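Local coordinates for protein alanine racemase (Enterococcus faecalis, PDB 3E6E) that belongs to the alanine racemase family, whose members join an N-terminal TIM-barrel domain to a C-terminal domain rich in beta strands, at residues A[20-28]-A[238-246]; A[144-152]-A[189-197]. The protein carries 1 engineered substitution. One frame throughout, in Å; residues are numbered along the deposited sequence.

Contact 1: A[20-28]-A[238-246]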
# COMPACT_ATOMS: atom_id res chain seq x y z
N GLU A 20 -25.44 -6.46 -5.17
CA GLU A 20 -26.60 -6.01 -4.41
C GLU A 20 -26.55 -4.52 -4.10
O GLU A 20 -27.59 -3.85 -4.11
CB GLU A 20 -26.70 -6.84 -3.12
CG GLU A 20 -27.70 -6.33 -2.10
CD GLU A 20 -27.71 -7.20 -0.85
OE1 GLU A 20 -28.24 -6.73 0.19
OE2 GLU A 20 -27.21 -8.36 -0.91
N ASN A 21 -25.37 -3.99 -3.83
CA ASN A 21 -25.26 -2.57 -3.55
C ASN A 21 -25.60 -1.82 -4.85
O ASN A 21 -26.26 -0.77 -4.83
CB ASN A 21 -23.84 -2.21 -3.08
CG ASN A 21 -23.48 -2.85 -1.75
OD1 ASN A 21 -22.31 -2.88 -1.37
ND2 ASN A 21 -24.48 -3.34 -1.03
N VAL A 22 -25.16 -2.38 -5.97
CA VAL A 22 -25.43 -1.75 -7.25
C VAL A 22 -26.89 -1.83 -7.68
O VAL A 22 -27.43 -0.87 -8.21
CB VAL A 22 -24.54 -2.35 -8.34
CG1 VAL A 22 -24.94 -1.78 -9.70
CG2 VAL A 22 -23.08 -2.04 -8.03
N GLN A 23 -27.53 -2.97 -7.45
CA GLN A 23 -28.94 -3.12 -7.80
C GLN A 23 -29.81 -2.20 -6.96
O GLN A 23 -30.71 -1.55 -7.48
CB GLN A 23 -29.41 -4.55 -7.60
CG GLN A 23 -29.34 -5.41 -8.84
CD GLN A 23 -30.37 -6.53 -8.81
OE1 GLN A 23 -31.57 -6.29 -8.95
NE2 GLN A 23 -29.90 -7.77 -8.62
N LYS A 24 -29.56 -2.16 -5.65
CA LYS A 24 -30.36 -1.30 -4.78
C LYS A 24 -30.44 0.09 -5.39
O LYS A 24 -31.53 0.59 -5.65
CB LYS A 24 -29.74 -1.17 -3.38
CG LYS A 24 -29.75 -2.42 -2.51
CD LYS A 24 -31.13 -2.92 -2.19
CE LYS A 24 -31.12 -3.71 -0.87
NZ LYS A 24 -30.00 -4.70 -0.76
N GLU A 25 -29.28 0.69 -5.62
CA GLU A 25 -29.21 2.03 -6.19
C GLU A 25 -29.89 2.13 -7.56
O GLU A 25 -30.63 3.08 -7.81
CB GLU A 25 -27.74 2.48 -6.27
CG GLU A 25 -27.52 3.80 -6.98
CD GLU A 25 -28.21 4.99 -6.30
OE1 GLU A 25 -28.30 6.06 -6.95
OE2 GLU A 25 -28.65 4.86 -5.14
N CYS A 26 -29.66 1.16 -8.44
CA CYS A 26 -30.27 1.19 -9.77
C CYS A 26 -31.79 1.26 -9.73
O CYS A 26 -32.42 1.84 -10.62
CB CYS A 26 -29.85 -0.05 -10.57
SG CYS A 26 -28.13 -0.07 -11.09
N GLN A 27 -32.39 0.66 -8.71
CA GLN A 27 -33.84 0.64 -8.56
C GLN A 27 -34.33 1.91 -7.91
O GLN A 27 -35.47 2.32 -8.08
CB GLN A 27 -34.26 -0.56 -7.70
CG GLN A 27 -34.24 -1.89 -8.43
CD GLN A 27 -34.47 -3.06 -7.51
OE1 GLN A 27 -35.38 -3.04 -6.67
NE2 GLN A 27 -33.66 -4.11 -7.67
N ARG A 28 -33.43 2.51 -7.15
CA ARG A 28 -33.71 3.73 -6.42
C ARG A 28 -33.52 4.88 -7.39
O ARG A 28 -33.99 6.00 -7.16
CB ARG A 28 -32.71 3.83 -5.27
CG ARG A 28 -33.07 4.79 -4.17
CD ARG A 28 -32.16 4.57 -2.95
NE ARG A 28 -32.45 5.53 -1.88
CZ ARG A 28 -33.63 5.65 -1.29
NH1 ARG A 28 -34.64 4.88 -1.66
NH2 ARG A 28 -33.81 6.56 -0.33
N ALA A 238 -26.57 8.98 7.39
CA ALA A 238 -27.05 7.62 7.21
C ALA A 238 -27.37 7.40 5.73
O ALA A 238 -28.09 8.18 5.11
CB ALA A 238 -28.28 7.38 8.08
N PRO A 239 -26.82 6.34 5.13
CA PRO A 239 -27.10 6.08 3.72
C PRO A 239 -28.59 5.98 3.49
O PRO A 239 -29.35 5.77 4.42
CB PRO A 239 -26.37 4.79 3.46
CG PRO A 239 -25.14 4.99 4.28
CD PRO A 239 -25.71 5.49 5.59
N SER A 240 -29.00 6.14 2.24
CA SER A 240 -30.42 6.09 1.89
C SER A 240 -30.95 4.67 1.71
O SER A 240 -32.12 4.47 1.38
CB SER A 240 -30.64 6.93 0.64
OG SER A 240 -30.16 8.24 0.87
N TYR A 241 -30.07 3.70 1.92
CA TYR A 241 -30.42 2.29 1.82
C TYR A 241 -29.28 1.45 2.41
O TYR A 241 -28.14 1.90 2.48
CB TYR A 241 -30.71 1.90 0.36
CG TYR A 241 -29.51 1.81 -0.55
CD1 TYR A 241 -28.76 0.64 -0.65
CD2 TYR A 241 -29.12 2.91 -1.33
CE1 TYR A 241 -27.66 0.56 -1.49
CE2 TYR A 241 -28.02 2.84 -2.17
CZ TYR A 241 -27.29 1.67 -2.25
OH TYR A 241 -26.21 1.58 -3.08
N ALA A 242 -29.61 0.24 2.84
CA ALA A 242 -28.66 -0.68 3.46
C ALA A 242 -27.48 -1.03 2.59
O ALA A 242 -27.63 -1.74 1.60
CB ALA A 242 -29.36 -1.94 3.86
N LEU A 243 -26.31 -0.53 2.95
CA LEU A 243 -25.08 -0.82 2.21
C LEU A 243 -24.51 -2.07 2.86
O LEU A 243 -24.53 -2.19 4.08
CB LEU A 243 -24.08 0.34 2.34
CG LEU A 243 -24.42 1.65 1.62
CD1 LEU A 243 -23.40 2.72 2.00
CD2 LEU A 243 -24.44 1.42 0.11
N LYS A 244 -24.02 -3.01 2.06
CA LYS A 244 -23.47 -4.25 2.59
C LYS A 244 -21.98 -4.34 2.30
O LYS A 244 -21.57 -4.51 1.15
CB LYS A 244 -24.20 -5.45 1.99
CG LYS A 244 -23.55 -6.80 2.31
CD LYS A 244 -24.15 -7.93 1.47
CE LYS A 244 -25.58 -8.26 1.88
NZ LYS A 244 -25.62 -8.99 3.17
N PRO A 245 -21.15 -4.23 3.34
CA PRO A 245 -19.70 -4.31 3.17
C PRO A 245 -19.29 -5.53 2.35
O PRO A 245 -19.76 -6.64 2.59
CB PRO A 245 -19.20 -4.37 4.61
CG PRO A 245 -20.21 -3.52 5.33
CD PRO A 245 -21.50 -4.04 4.76
N ALA A 246 -18.43 -5.31 1.36
CA ALA A 246 -17.97 -6.39 0.50
C ALA A 246 -16.57 -6.88 0.88
O ALA A 246 -16.19 -7.98 0.52
CB ALA A 246 -17.98 -5.93 -0.94

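Contact 2: A[144-152]-A[189-197]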
# COMPACT_ATOMS: atom_id res chain seq x y z
N THR A 144 -14.84 28.31 -16.69
CA THR A 144 -16.02 29.10 -17.06
C THR A 144 -16.90 28.54 -18.16
O THR A 144 -16.45 27.73 -18.98
CB THR A 144 -15.62 30.51 -17.53
OG1 THR A 144 -14.85 30.39 -18.73
CG2 THR A 144 -14.80 31.23 -16.46
N PRO A 145 -18.17 28.98 -18.22
CA PRO A 145 -19.18 28.57 -19.21
C PRO A 145 -18.71 28.80 -20.65
O PRO A 145 -18.77 27.89 -21.49
CB PRO A 145 -20.38 29.44 -18.87
CG PRO A 145 -20.23 29.67 -17.40
CD PRO A 145 -18.75 29.93 -17.25
N GLU A 146 -18.25 30.01 -20.93
CA GLU A 146 -17.77 30.34 -22.27
C GLU A 146 -16.64 29.42 -22.69
O GLU A 146 -16.52 29.04 -23.85
CB GLU A 146 -17.30 31.80 -22.35
CG GLU A 146 -16.28 32.21 -21.30
CD GLU A 146 -16.91 32.63 -19.97
OE1 GLU A 146 -16.17 33.23 -19.15
OE2 GLU A 146 -18.12 32.38 -19.76
N GLU A 147 -15.79 29.06 -21.73
CA GLU A 147 -14.67 28.17 -21.98
C GLU A 147 -15.15 26.81 -22.45
O GLU A 147 -14.57 26.21 -23.36
CB GLU A 147 -13.83 28.01 -20.72
CG GLU A 147 -12.81 29.10 -20.52
CD GLU A 147 -11.85 28.81 -19.37
OE1 GLU A 147 -11.46 27.63 -19.21
OE2 GLU A 147 -11.47 29.77 -18.66
N THR A 148 -16.21 26.32 -21.83
CA THR A 148 -16.75 25.02 -22.20
C THR A 148 -17.49 25.16 -23.52
O THR A 148 -17.47 24.24 -24.35
CB THR A 148 -17.69 24.47 -21.11
OG1 THR A 148 -19.03 24.91 -21.37
CG2 THR A 148 -17.26 24.96 -19.75
N LYS A 149 -18.14 26.30 -23.71
CA LYS A 149 -18.87 26.59 -24.94
C LYS A 149 -17.89 26.51 -26.09
O LYS A 149 -18.20 25.94 -27.14
CB LYS A 149 -19.46 28.00 -24.90
CG LYS A 149 -19.96 28.52 -26.25
CD LYS A 149 -21.26 27.88 -26.68
CE LYS A 149 -22.35 28.93 -26.87
NZ LYS A 149 -21.90 30.01 -27.80
N GLN A 150 -16.71 27.08 -25.88
CA GLN A 150 -15.64 27.07 -26.88
C GLN A 150 -15.16 25.64 -27.11
O GLN A 150 -14.95 25.22 -28.25
CB GLN A 150 -14.48 27.97 -26.40
CG GLN A 150 -13.12 27.62 -27.01
CD GLN A 150 -11.99 28.54 -26.54
OE1 GLN A 150 -11.75 28.69 -25.34
NE2 GLN A 150 -11.30 29.15 -27.50
N ALA A 151 -14.99 24.90 -26.02
CA ALA A 151 -14.53 23.52 -26.10
C ALA A 151 -15.57 22.68 -26.85
O ALA A 151 -15.24 21.92 -27.76
CB ALA A 151 -14.33 22.97 -24.71
N VAL A 152 -16.82 22.84 -26.45
CA VAL A 152 -17.90 22.10 -27.07
C VAL A 152 -18.02 22.39 -28.58
O VAL A 152 -17.90 21.48 -29.40
CB VAL A 152 -19.23 22.42 -26.36
CG1 VAL A 152 -20.38 21.74 -27.08
CG2 VAL A 152 -19.16 21.96 -24.92
N LYS A 189 -24.94 24.62 -13.72
CA LYS A 189 -26.19 24.90 -14.41
C LYS A 189 -25.84 25.93 -15.48
O LYS A 189 -26.22 25.79 -16.64
CB LYS A 189 -27.25 25.47 -13.46
CG LYS A 189 -28.66 25.35 -14.01
CD LYS A 189 -29.74 25.96 -13.12
CE LYS A 189 -30.01 25.16 -11.84
NZ LYS A 189 -29.09 25.46 -10.69
N ALA A 190 -25.07 26.93 -15.08
CA ALA A 190 -24.64 27.99 -15.98
C ALA A 190 -23.95 27.39 -17.20
O ALA A 190 -24.30 27.71 -18.34
CB ALA A 190 -23.69 28.93 -15.26
N VAL A 191 -23.00 26.52 -16.94
CA VAL A 191 -22.22 25.87 -17.99
C VAL A 191 -23.12 25.26 -19.05
O VAL A 191 -22.93 25.51 -20.26
CB VAL A 191 -21.30 24.78 -17.41
CG1 VAL A 191 -20.57 24.06 -18.53
CG2 VAL A 191 -20.31 25.38 -16.42
N LEU A 192 -24.04 24.42 -18.63
CA LEU A 192 -24.95 23.75 -19.55
C LEU A 192 -25.94 24.73 -20.16
O LEU A 192 -26.56 24.44 -21.19
CB LEU A 192 -25.72 22.64 -18.81
CG LEU A 192 -24.91 21.51 -18.18
CD1 LEU A 192 -25.85 20.45 -17.64
CD2 LEU A 192 -23.98 20.90 -19.21
N ALA A 193 -26.06 25.90 -19.52
CA ALA A 193 -26.99 26.95 -19.95
C ALA A 193 -26.63 27.66 -21.26
O ALA A 193 -27.49 28.21 -21.95
CB ALA A 193 -27.15 27.98 -18.84
N VAL A 194 -25.36 27.64 -21.61
CA VAL A 194 -24.95 28.30 -22.83
C VAL A 194 -24.80 27.32 -23.99
O VAL A 194 -24.57 27.72 -25.12
CB VAL A 194 -23.65 29.06 -22.60
CG1 VAL A 194 -23.37 29.96 -23.80
CG2 VAL A 194 -23.76 29.88 -21.33
N LEU A 195 -24.95 26.04 -23.71
CA LEU A 195 -24.84 25.03 -24.76
C LEU A 195 -26.22 24.72 -25.30
O LEU A 195 -27.04 24.11 -24.61
CB LEU A 195 -24.23 23.75 -24.21
CG LEU A 195 -22.93 23.83 -23.42
CD1 LEU A 195 -22.50 22.43 -23.03
CD2 LEU A 195 -21.87 24.51 -24.24
N GLU A 196 -26.50 25.12 -26.53
CA GLU A 196 -27.81 24.81 -27.09
C GLU A 196 -27.72 23.38 -27.62
O GLU A 196 -27.83 23.15 -28.82
CB GLU A 196 -28.18 25.78 -28.22
CG GLU A 196 -28.35 27.25 -27.80
CD GLU A 196 -29.37 27.48 -26.67
OE1 GLU A 196 -30.40 26.78 -26.61
OE2 GLU A 196 -29.13 28.39 -25.84
N GLU A 197 -27.49 22.44 -26.70
CA GLU A 197 -27.36 21.02 -27.03
C GLU A 197 -26.58 20.27 -25.93
O GLU A 197 -25.79 20.87 -25.20
CB GLU A 197 -26.64 20.86 -28.36
CG GLU A 197 -26.81 19.51 -29.01
CD GLU A 197 -27.55 19.60 -30.33
OE1 GLU A 197 -28.80 19.73 -30.31
OE2 GLU A 197 -26.89 19.55 -31.40

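Contact 1: A[20-28]-A[238-246]
The ring of Y241, from the loop 238-246, packs against helix 15-28, crossing the K24 side chain at a slant with CE1 3.3 Å from K24 CB. Y241 CD2 meets R28 CD at 3.8 Å, while the backbone N of E25 lies over one ring face. With chi1 at 72°, Y241 CG sits between its backbone N and carbonyl carbon, turning the ring down onto the helix. At the polar end, Y241 OH is hydrogen-bonded to Y223 OH, joining the loop to strand 220-223, and also comes 2.9 Å from the backbone O of N21. The extended R28 chain carries its guanidinium beneath S240 O, which stands 3.0 Å above one face, too steep for a hydrogen bond; separately, S240 OG is hydrogen-bonded to L211 O. Among the charges, E20 OE1 forms a salt bridge within the helix to K24 NZ at 2.8 Å. K244 CE touches E20 OE2 at 3.2 Å, but K244 NZ stays 4.4 Å from that oxygen, beyond a salt bridge. The arrangement belongs to the exit of a TIM barrel, where the chain leaving the last barrel strand runs over the helix preceding the first, toward the C-terminal domain.

Contact 2: A[144-152]-A[189-197]
P145 and T148 pack against V191 where two successive outer helices of the TIM barrel, 145-158 and 179-193, lie side by side. Their short segments approach to 8.5 Å between axes and run in broadly the same direction, 41° apart, as expected when each helix follows a parallel strand. The tight part faces inward. V191 CG1 reaches across to T148, 3.3 Å from its OG1 and 3.6 Å from its CG2, and L195 settles against the next turn, with CD2 3.7 Å from K149 CA and 4.0 Å from V152 CB. F142, L131 and W163 extend this apolar layer around T148 and V152, while V133 touches V191. P145 fits more loosely, its CG meeting A190 CB at 4.1 Å. On the solvent-facing side the K149 chain, bent at each torsion beyond chi1, folds closely over partly exposed V194, with K149 CE 3.4 Å from V194 CG1. No hydrogen bond joins the two segments; the polar group of T148 is served within its own helix, its OG1 donating to a lone pair of P145 O at 3.0 Å, in the carbonyl plane, while the same oxygen also accepts from K149 N.

How the contacts relate
Both contacts involve outer helices of one eight-stranded parallel barrel, yet they lie well apart on it, with centres 34 Å apart and nearest atoms about 18 Å apart. Contact 1 brackets contact 2 along the chain: 20-28 comes first, then 144-152 and 189-197, and finally 238-246. Contact 1 is formed near where the barrel closes, since strand 34-38, after helix 15-28, lies beside strand 220-223, just before the loop holding 238-246. Contact 2 joins consecutive helices, one on each side of strand 165-167 in the sequence. One is therefore a long-range contact beside the closing strands, near the passage to the C-terminal domain, the other a local helix pairing within the barrel wall.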